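Local coordinates for alpha-L-rhamnosidase (Aspergillus terreus, PDB 6GSZ), which probably hydrolyses terminal non-reducing alpha-L-rhamnose residues from alpha-L-rhamnosides and binds calcium ions, at residues A[738-743]-A[754-759]; A[462-467]-A[759-764]; A[689-694]-A[723-728]. All coordinates share one frame; numbering follows the deposited sequence.

Contact 1. Residues A[738-743]-A[754-759]; sequences TWERWD and GQMTSF. With BGC (beta-D-glucopyranose), chain B.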
# COMPACT_ATOMS: atom_id res chain seq x y z
N THR A 738 1.52 -14.86 -0.35
CA THR A 738 1.93 -15.31 0.98
C THR A 738 0.69 -15.45 1.84
O THR A 738 -0.28 -14.71 1.72
CB THR A 738 3.00 -14.38 1.57
OG1 THR A 738 2.60 -13.00 1.57
CG2 THR A 738 4.32 -14.50 0.84
N TRP A 739 0.74 -16.41 2.78
CA TRP A 739 -0.44 -16.77 3.59
C TRP A 739 -0.29 -16.18 5.00
O TRP A 739 0.80 -15.95 5.50
CB TRP A 739 -0.62 -18.28 3.68
CG TRP A 739 -0.65 -18.99 2.36
CD1 TRP A 739 -0.92 -18.49 1.12
CD2 TRP A 739 -0.49 -20.40 2.19
NE1 TRP A 739 -0.92 -19.49 0.19
CE2 TRP A 739 -0.64 -20.68 0.82
CE3 TRP A 739 -0.17 -21.43 3.07
CZ2 TRP A 739 -0.54 -21.98 0.30
CZ3 TRP A 739 -0.06 -22.72 2.58
CH2 TRP A 739 -0.25 -22.98 1.21
N GLU A 740 -1.41 -15.96 5.67
CA GLU A 740 -1.45 -15.45 7.04
C GLU A 740 -0.68 -16.36 7.99
O GLU A 740 0.11 -15.87 8.81
CB GLU A 740 -2.91 -15.34 7.44
CG GLU A 740 -3.18 -14.86 8.85
CD GLU A 740 -4.65 -14.68 9.19
OE1 GLU A 740 -5.48 -15.46 8.65
OE2 GLU A 740 -4.94 -13.76 10.01
N ARG A 741 -1.02 -17.64 7.97
CA ARG A 741 -0.39 -18.64 8.78
C ARG A 741 0.66 -19.38 7.94
O ARG A 741 0.49 -19.61 6.75
CB ARG A 741 -1.40 -19.70 9.18
CG ARG A 741 -2.58 -19.17 9.96
CD ARG A 741 -3.64 -20.23 10.16
NE ARG A 741 -4.68 -19.84 11.11
CZ ARG A 741 -4.56 -19.87 12.44
NH1 ARG A 741 -3.47 -20.39 13.03
NH2 ARG A 741 -5.54 -19.37 13.19
N TRP A 742 1.74 -19.82 8.60
CA TRP A 742 2.70 -20.69 7.90
C TRP A 742 1.93 -21.86 7.26
O TRP A 742 2.18 -22.26 6.09
CB TRP A 742 3.81 -21.17 8.86
CG TRP A 742 4.64 -20.03 9.38
CD1 TRP A 742 4.67 -19.52 10.64
CD2 TRP A 742 5.59 -19.29 8.62
NE1 TRP A 742 5.56 -18.48 10.71
CE2 TRP A 742 6.10 -18.29 9.47
CE3 TRP A 742 5.98 -19.31 7.27
CZ2 TRP A 742 7.09 -17.41 9.06
CZ3 TRP A 742 6.96 -18.43 6.87
CH2 TRP A 742 7.47 -17.47 7.75
N ASP A 743 0.93 -22.35 8.00
CA ASP A 743 0.15 -23.54 7.60
C ASP A 743 -1.31 -23.16 7.30
O ASP A 743 -2.21 -23.87 7.73
CB ASP A 743 0.23 -24.63 8.69
CG ASP A 743 -0.19 -24.18 10.08
OD1 ASP A 743 -0.45 -22.95 10.28
OD2 ASP A 743 -0.16 -25.00 11.00
N GLY A 754 -8.33 -23.26 12.14
CA GLY A 754 -8.54 -21.99 12.78
C GLY A 754 -9.56 -21.15 12.02
O GLY A 754 -9.52 -21.07 10.81
N GLN A 755 -10.42 -20.47 12.78
CA GLN A 755 -11.47 -19.66 12.21
C GLN A 755 -10.84 -18.48 11.46
O GLN A 755 -11.41 -17.95 10.48
CB GLN A 755 -12.42 -19.13 13.30
N MET A 756 -9.68 -18.04 11.94
CA MET A 756 -8.89 -16.95 11.33
C MET A 756 -7.83 -17.60 10.43
O MET A 756 -6.77 -18.01 10.92
CB MET A 756 -8.24 -16.09 12.40
CG MET A 756 -7.48 -14.90 11.91
SD MET A 756 -6.34 -14.25 13.14
CE MET A 756 -5.00 -15.41 12.99
N THR A 757 -8.13 -17.71 9.13
CA THR A 757 -7.20 -18.27 8.15
C THR A 757 -7.36 -17.57 6.81
O THR A 757 -8.45 -17.64 6.21
CB THR A 757 -7.39 -19.78 7.98
OG1 THR A 757 -7.15 -20.42 9.24
CG2 THR A 757 -6.46 -20.37 6.95
N SER A 758 -6.31 -16.91 6.34
CA SER A 758 -6.28 -16.20 5.08
C SER A 758 -5.12 -16.72 4.22
O SER A 758 -4.03 -17.06 4.74
CB SER A 758 -6.17 -14.71 5.33
OG SER A 758 -5.36 -14.05 4.37
N PHE A 759 -5.30 -16.70 2.90
CA PHE A 759 -4.27 -17.05 1.95
C PHE A 759 -3.67 -15.80 1.27
O PHE A 759 -3.06 -15.93 0.19
CB PHE A 759 -4.77 -18.06 0.90
CG PHE A 759 -5.11 -19.38 1.53
CD1 PHE A 759 -4.14 -20.34 1.65
CD2 PHE A 759 -6.38 -19.65 2.04
CE1 PHE A 759 -4.42 -21.56 2.25
CE2 PHE A 759 -6.66 -20.87 2.63
CZ PHE A 759 -5.68 -21.82 2.74
C2 BGC B . -3.86 -9.19 11.46
C3 BGC B . -3.14 -9.19 12.78
C4 BGC B . -4.00 -9.15 14.03
C5 BGC B . -4.99 -10.19 13.83
C6 BGC B . -5.82 -10.18 15.10
C1 BGC B . -4.98 -10.21 11.48
O1 BGC B . -5.54 -10.28 10.18
O2 BGC B . -3.06 -9.79 10.47
O3 BGC B . -2.48 -8.05 12.87
O4 BGC B . -3.32 -9.30 15.30
O5 BGC B . -5.81 -10.05 12.62
O6 BGC B . -6.92 -11.08 14.92

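Contact 2. Residues A[462-467]-A[759-764]; sequences PQRDER and FNHYAV. With BGC (beta-D-glucopyranose), chain B.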
# COMPACT_ATOMS: atom_id res chain seq x y z
N PRO A 462 -7.53 -9.17 1.95
CA PRO A 462 -8.49 -8.61 1.01
C PRO A 462 -9.76 -9.42 0.78
O PRO A 462 -10.54 -8.99 -0.04
CB PRO A 462 -7.64 -8.69 -0.28
CG PRO A 462 -6.93 -10.02 -0.16
CD PRO A 462 -6.70 -10.21 1.32
N GLN A 463 -9.95 -10.52 1.49
CA GLN A 463 -11.00 -11.49 1.09
C GLN A 463 -12.11 -11.65 2.13
O GLN A 463 -13.28 -11.68 1.71
CB GLN A 463 -10.34 -12.82 0.70
CG GLN A 463 -9.91 -13.74 1.83
CD GLN A 463 -8.81 -13.20 2.71
OE1 GLN A 463 -9.05 -12.37 3.58
NE2 GLN A 463 -7.58 -13.66 2.51
N ARG A 464 -11.79 -11.80 3.40
CA ARG A 464 -12.77 -12.09 4.42
C ARG A 464 -13.39 -10.79 4.95
O ARG A 464 -13.23 -9.71 4.38
CB ARG A 464 -12.16 -12.96 5.53
CG ARG A 464 -11.12 -12.28 6.41
CD ARG A 464 -10.47 -13.28 7.33
NE ARG A 464 -9.47 -12.67 8.19
CZ ARG A 464 -8.33 -13.24 8.58
NH1 ARG A 464 -8.14 -14.52 8.32
NH2 ARG A 464 -7.42 -12.50 9.21
N ASP A 465 -14.16 -10.94 6.03
CA ASP A 465 -14.86 -9.84 6.70
C ASP A 465 -13.92 -9.07 7.61
O ASP A 465 -14.13 -8.98 8.77
CB ASP A 465 -16.08 -10.37 7.45
CG ASP A 465 -15.78 -11.45 8.47
OD1 ASP A 465 -14.62 -11.95 8.50
OD2 ASP A 465 -16.67 -11.79 9.23
N GLU A 466 -12.86 -8.56 7.02
CA GLU A 466 -11.83 -7.81 7.77
C GLU A 466 -11.33 -6.70 6.85
O GLU A 466 -11.99 -5.73 6.68
CB GLU A 466 -10.79 -8.79 8.34
CG GLU A 466 -9.90 -8.20 9.42
CD GLU A 466 -9.30 -9.22 10.36
OE1 GLU A 466 -9.47 -10.42 10.13
OE2 GLU A 466 -8.68 -8.80 11.34
N ARG A 467 -10.11 -6.83 6.30
CA ARG A 467 -9.56 -5.85 5.34
C ARG A 467 -9.39 -4.52 6.06
O ARG A 467 -9.77 -3.48 5.56
CB ARG A 467 -10.40 -5.76 4.04
CG ARG A 467 -11.07 -7.05 3.58
CD ARG A 467 -11.84 -6.85 2.31
NE ARG A 467 -12.71 -7.97 2.06
CZ ARG A 467 -13.46 -8.07 0.97
NH1 ARG A 467 -13.39 -7.15 0.04
NH2 ARG A 467 -14.30 -9.09 0.81
N PHE A 759 -5.30 -16.70 2.90
CA PHE A 759 -4.27 -17.05 1.95
C PHE A 759 -3.67 -15.80 1.27
O PHE A 759 -3.06 -15.93 0.19
CB PHE A 759 -4.77 -18.06 0.90
CG PHE A 759 -5.11 -19.38 1.53
CD1 PHE A 759 -4.14 -20.34 1.65
CD2 PHE A 759 -6.38 -19.65 2.04
CE1 PHE A 759 -4.42 -21.56 2.25
CE2 PHE A 759 -6.66 -20.87 2.63
CZ PHE A 759 -5.68 -21.82 2.74
N ASN A 760 -3.81 -14.62 1.88
CA ASN A 760 -3.29 -13.42 1.23
C ASN A 760 -3.03 -12.32 2.27
O ASN A 760 -3.75 -11.33 2.35
CB ASN A 760 -4.24 -12.93 0.15
CG ASN A 760 -3.57 -12.05 -0.89
OD1 ASN A 760 -2.41 -11.65 -0.71
ND2 ASN A 760 -4.27 -11.72 -1.97
N HIS A 761 -1.95 -12.51 3.04
CA HIS A 761 -1.43 -11.56 4.04
C HIS A 761 0.04 -11.30 3.72
O HIS A 761 0.73 -12.29 3.50
CB HIS A 761 -1.47 -12.20 5.44
CG HIS A 761 -2.64 -11.94 6.32
ND1 HIS A 761 -3.91 -12.43 6.04
CD2 HIS A 761 -2.71 -11.32 7.53
CE1 HIS A 761 -4.72 -12.07 7.02
NE2 HIS A 761 -4.01 -11.37 7.96
N TYR A 762 0.48 -10.04 3.67
CA TYR A 762 1.91 -9.77 3.38
C TYR A 762 2.87 -10.00 4.54
O TYR A 762 4.09 -9.99 4.27
CB TYR A 762 2.10 -8.37 2.78
CG TYR A 762 1.49 -7.18 3.47
CD1 TYR A 762 1.66 -6.94 4.82
CD2 TYR A 762 0.71 -6.28 2.77
CE1 TYR A 762 1.15 -5.81 5.43
CE2 TYR A 762 0.16 -5.16 3.37
CZ TYR A 762 0.32 -4.96 4.73
OH TYR A 762 -0.23 -3.84 5.31
N ALA A 763 2.44 -10.23 5.78
CA ALA A 763 3.40 -10.30 6.89
C ALA A 763 4.52 -11.29 6.62
O ALA A 763 5.67 -10.93 6.84
CB ALA A 763 2.69 -10.63 8.20
N VAL A 764 4.21 -12.54 6.24
CA VAL A 764 5.26 -13.61 5.98
C VAL A 764 6.14 -13.16 4.82
O VAL A 764 7.35 -13.52 4.74
CB VAL A 764 4.50 -14.94 5.71
CG1 VAL A 764 5.18 -15.89 4.79
CG2 VAL A 764 4.07 -15.57 7.04
C2 BGC B . -3.86 -9.19 11.46
C3 BGC B . -3.14 -9.19 12.78
C4 BGC B . -4.00 -9.15 14.03
C5 BGC B . -4.99 -10.19 13.83
C6 BGC B . -5.82 -10.18 15.10
C1 BGC B . -4.98 -10.21 11.48
O1 BGC B . -5.54 -10.28 10.18
O2 BGC B . -3.06 -9.79 10.47
O3 BGC B . -2.48 -8.05 12.87
O4 BGC B . -3.32 -9.30 15.30
O5 BGC B . -5.81 -10.05 12.62
O6 BGC B . -6.92 -11.08 14.92

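Contact 3. Residues A[689-694]-A[723-728]; sequences DYKVGT and EVPSWL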
# COMPACT_ATOMS: atom_id res chain seq x y z
N ASP A 689 15.55 -28.50 11.93
CA ASP A 689 15.62 -28.83 10.50
C ASP A 689 15.38 -27.58 9.64
O ASP A 689 14.81 -27.66 8.55
CB ASP A 689 14.67 -29.98 10.16
CG ASP A 689 15.07 -31.33 10.71
OD1 ASP A 689 16.29 -31.58 10.82
OD2 ASP A 689 14.16 -32.10 11.02
N TYR A 690 15.86 -26.43 10.13
CA TYR A 690 15.83 -25.14 9.43
C TYR A 690 14.41 -24.63 9.16
O TYR A 690 14.23 -23.70 8.38
CB TYR A 690 16.64 -25.18 8.12
CG TYR A 690 18.11 -25.40 8.37
CD1 TYR A 690 18.96 -24.35 8.69
CD2 TYR A 690 18.67 -26.68 8.34
CE1 TYR A 690 20.31 -24.54 8.93
CE2 TYR A 690 20.02 -26.88 8.58
CZ TYR A 690 20.85 -25.81 8.86
OH TYR A 690 22.20 -25.95 9.07
N LYS A 691 13.42 -25.18 9.85
CA LYS A 691 12.04 -24.70 9.74
C LYS A 691 11.91 -23.41 10.55
O LYS A 691 12.51 -23.22 11.61
CB LYS A 691 11.06 -25.75 10.26
CG LYS A 691 11.05 -27.02 9.43
CD LYS A 691 10.27 -28.15 10.04
CE LYS A 691 10.16 -29.32 9.08
NZ LYS A 691 10.89 -30.51 9.58
N VAL A 692 11.11 -22.50 10.01
CA VAL A 692 10.90 -21.18 10.63
C VAL A 692 10.18 -21.38 11.96
O VAL A 692 9.26 -22.21 12.06
CB VAL A 692 10.08 -20.24 9.74
CG1 VAL A 692 10.63 -20.14 8.34
CG2 VAL A 692 8.61 -20.63 9.70
N GLY A 693 10.57 -20.59 12.95
CA GLY A 693 10.04 -20.69 14.28
C GLY A 693 9.50 -19.38 14.84
O GLY A 693 9.12 -19.33 15.98
N THR A 694 9.42 -18.36 13.98
CA THR A 694 9.00 -17.00 14.35
C THR A 694 7.55 -16.73 13.95
O THR A 694 7.12 -17.18 12.91
CB THR A 694 9.96 -16.01 13.69
OG1 THR A 694 10.02 -16.28 12.28
CG2 THR A 694 11.36 -16.02 14.27
N GLU A 723 9.28 -27.97 3.46
CA GLU A 723 8.32 -28.57 4.37
C GLU A 723 7.77 -27.52 5.33
O GLU A 723 8.39 -26.53 5.59
CB GLU A 723 8.94 -29.75 5.14
CG GLU A 723 9.33 -30.91 4.25
CD GLU A 723 9.49 -32.22 5.01
OE1 GLU A 723 9.77 -32.18 6.25
OE2 GLU A 723 9.30 -33.28 4.37
N VAL A 724 6.55 -27.74 5.82
CA VAL A 724 5.91 -26.81 6.72
C VAL A 724 6.58 -26.88 8.09
O VAL A 724 6.95 -27.98 8.54
CB VAL A 724 4.40 -27.11 6.79
CG1 VAL A 724 4.10 -28.42 7.50
CG2 VAL A 724 3.62 -26.00 7.46
N PRO A 725 6.77 -25.76 8.82
CA PRO A 725 6.56 -24.38 8.35
C PRO A 725 7.80 -23.78 7.66
O PRO A 725 8.94 -23.92 8.17
CB PRO A 725 6.29 -23.66 9.69
CG PRO A 725 7.18 -24.33 10.68
CD PRO A 725 7.16 -25.79 10.24
N SER A 726 7.58 -23.07 6.56
CA SER A 726 8.62 -22.42 5.78
C SER A 726 7.95 -21.55 4.72
O SER A 726 6.73 -21.64 4.50
CB SER A 726 9.54 -23.43 5.11
OG SER A 726 8.82 -24.16 4.14
N TRP A 727 8.71 -20.70 4.05
CA TRP A 727 8.16 -19.92 2.93
C TRP A 727 7.85 -20.77 1.70
O TRP A 727 6.78 -20.66 1.11
CB TRP A 727 9.11 -18.79 2.56
CG TRP A 727 9.26 -17.76 3.63
CD1 TRP A 727 8.48 -16.67 3.81
CD2 TRP A 727 10.29 -17.68 4.62
NE1 TRP A 727 8.90 -15.95 4.89
CE2 TRP A 727 10.03 -16.53 5.39
CE3 TRP A 727 11.38 -18.48 4.96
CZ2 TRP A 727 10.82 -16.16 6.48
CZ3 TRP A 727 12.16 -18.12 6.03
CH2 TRP A 727 11.89 -16.97 6.77
N LEU A 728 8.78 -21.64 1.30
CA LEU A 728 8.61 -22.36 0.03
C LEU A 728 7.60 -23.49 0.17
O LEU A 728 7.12 -23.96 -0.86
CB LEU A 728 9.96 -22.90 -0.47
CG LEU A 728 10.98 -21.84 -0.81
CD1 LEU A 728 12.20 -22.46 -1.49
CD2 LEU A 728 10.41 -20.71 -1.65

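Contact 1. Residues A[738-743]-A[754-759]
Glu740 has CG anti to its backbone N (chi1 178°), and the extended chain beyond CG carries the carboxylate to Met756 and Ser758. Arg741, the next residue, has CG anti to its own carbonyl carbon (chi1 -59°), and its chain runs extended from CG to NE to reach the backbone of residues 754-759. There the guanidinium grips one oxygen side-on: NE is 2.8 Å from Met756 O, and NH2 lies 2.9 Å from that same Met756 O. NE makes a further bond to Thr757 OG1 at 3.2 Å, tilted out of the guanidinium plane, while NH2 also donates to Ala588 O. Glycine suits position 754 because a CB there would run into Arg741 NH2. Closer to the sugar, Glu740 OE1 receives a weak bond from Ser758 N (2.9 Å) and forms a salt bridge with Arg464. OE2 rests against Met756 CG at 3.4 Å, the two side chains crossing at about a right angle. The extended part of the Met756 chain puts SD 3.7 Å from O6 of the bound glucose, and the bend at chi3 turns CE back toward Glu740 OE2. The backbones are tied by Glu740 N to Ser758 O, 3.0 Å, and just beyond that bond Phe759 turns an edge to the face of Trp739. In this T-shaped pair, with planes 79° apart, Phe759 CD1 stands 3.6 Å from Trp739 CE2. The contact joins two parts of the long loop between helices 727-732 and 768-775 of the six-hairpin glycosidase domain, and Glu740 and Met756 belong to its glucose pocket. Chemically, NE and NH2 of Arg741 are spent on neutral oxygens, probably polarising the Met756 carbonyl, while the bonds to OE1 would tend to restrain the pocket carboxylate's rotation.

Contact 2. Residues A[462-467]-A[759-764]
Arg464 and His761 meet with no hydrogen bond between them, nor does any other link residues 462-467 to 759-764 directly, yet both side chains point at one sugar oxygen. O1 of the bound beta-D-glucopyranose lies at the edge of both flat groups, whose planes are 58° apart. His761 NE2 donates to O1 at 2.9 Å in a fairly straight bond (164°) and makes a weak second bond to O2; Arg464 NH2 is 3.1 Å from the same O1. Between the two side chains, Arg464 NH2 comes within 3.5 Å of His761 CE1. Ser758 OG bonds to the other ring nitrogen, ND1, and as a second-shell partner would hold the ring's orientation. Arg464 is held by carboxylates: NE forms a salt bridge with Glu466 OE1 at 3.0 Å, and NH1 is engaged by Glu740. Gln463, with CG between its backbone N and carbonyl carbon (chi1 79°) and a bend at CD, folds back to receive Arg464 N on a lone pair of OE1, 2.8 Å away. Elsewhere in the contact, the compact ring of Pro462 crosses Asn760 at about a right angle, CD approaching Asn760 O at 3.3 Å; the Asn760 amide bonds through OD1 to Ser449. Two loops of the six-hairpin domain, one ahead of helix 471-484 and one ahead of helix 768-775, thus form a wall of the glucose pocket. The chemistry implies that O1, accepting the N-H of His761 beside a positive guanidinium, would be expected to be polarised.

Contact 3. Residues A[689-694]-A[723-728]
Lys691 runs past Pro725 and Val724 from CB to CE, and NZ goes on to Glu723. CB lies 3.5 Å from Pro725 O, and CG stays near the same carbonyl and Pro725 CD. The next carbon, CD, moves on to Val724 O at 3.6 Å, and CE remains beside that oxygen, 3.5 Å from Val724 O. At the last bond the chain bends (chi4 114°), putting NZ 3.9 Å from Glu723 OE1, a long salt bridge. Asp689 OD2 supplies a second, equally long one. A lysine suits this partly exposed edge, since its methylenes cover the proline while its ammonium stays near two acids; but two conformers were modelled, so these long ionic links are uncertain. Asp689, at positive phi, is the C-prime residue of a Schellman motif ending helix 671-687, and Ser726 is the N-cap of helix 727-732, its OG capping Tyr729 N. The contact therefore sets the exit of one helix of the six-hairpin domain against the entry to another, with a cis peptide bond before Pro725 in the turn leading to the cap. Val692 N donates to Pro725 O at 3.2 Å. Also one of two conformers, the Val692 side chain divides its branches: CG2 is 3.8 Å from Pro725 CB, and CG1 lies over the six-membered ring of Trp727 as a CH-pi contact, 29° off the ring normal and 3.4 Å from Trp727 CZ3. A beta-branched residue serves well here, one methyl for the proline and one for the indole. Trp727 also meets the ring of Trp742 edge-to-face, and its NE1 bonds to Val764 O.

All three contacts lie within the six-hairpin glycosidase domain. Along the chain contact 3 closes before contact 1 opens, and both lie within the span of 291 residues, over half of them helical, that contact 2 closes. Contacts 1 and 2 have centres about 8 Å apart, share Phe759 and both touch the bound glucose; the bond of Thr738 with His761 also joins them. Contact 3 lies about 15 Å from contact 1 and 20 Å from contact 2, centre to centre, at the start of helix 727-732. Trp742, two residues after Glu740 of the pocket, packs on Val692 and Pro725 and joins contact 1 to contact 3.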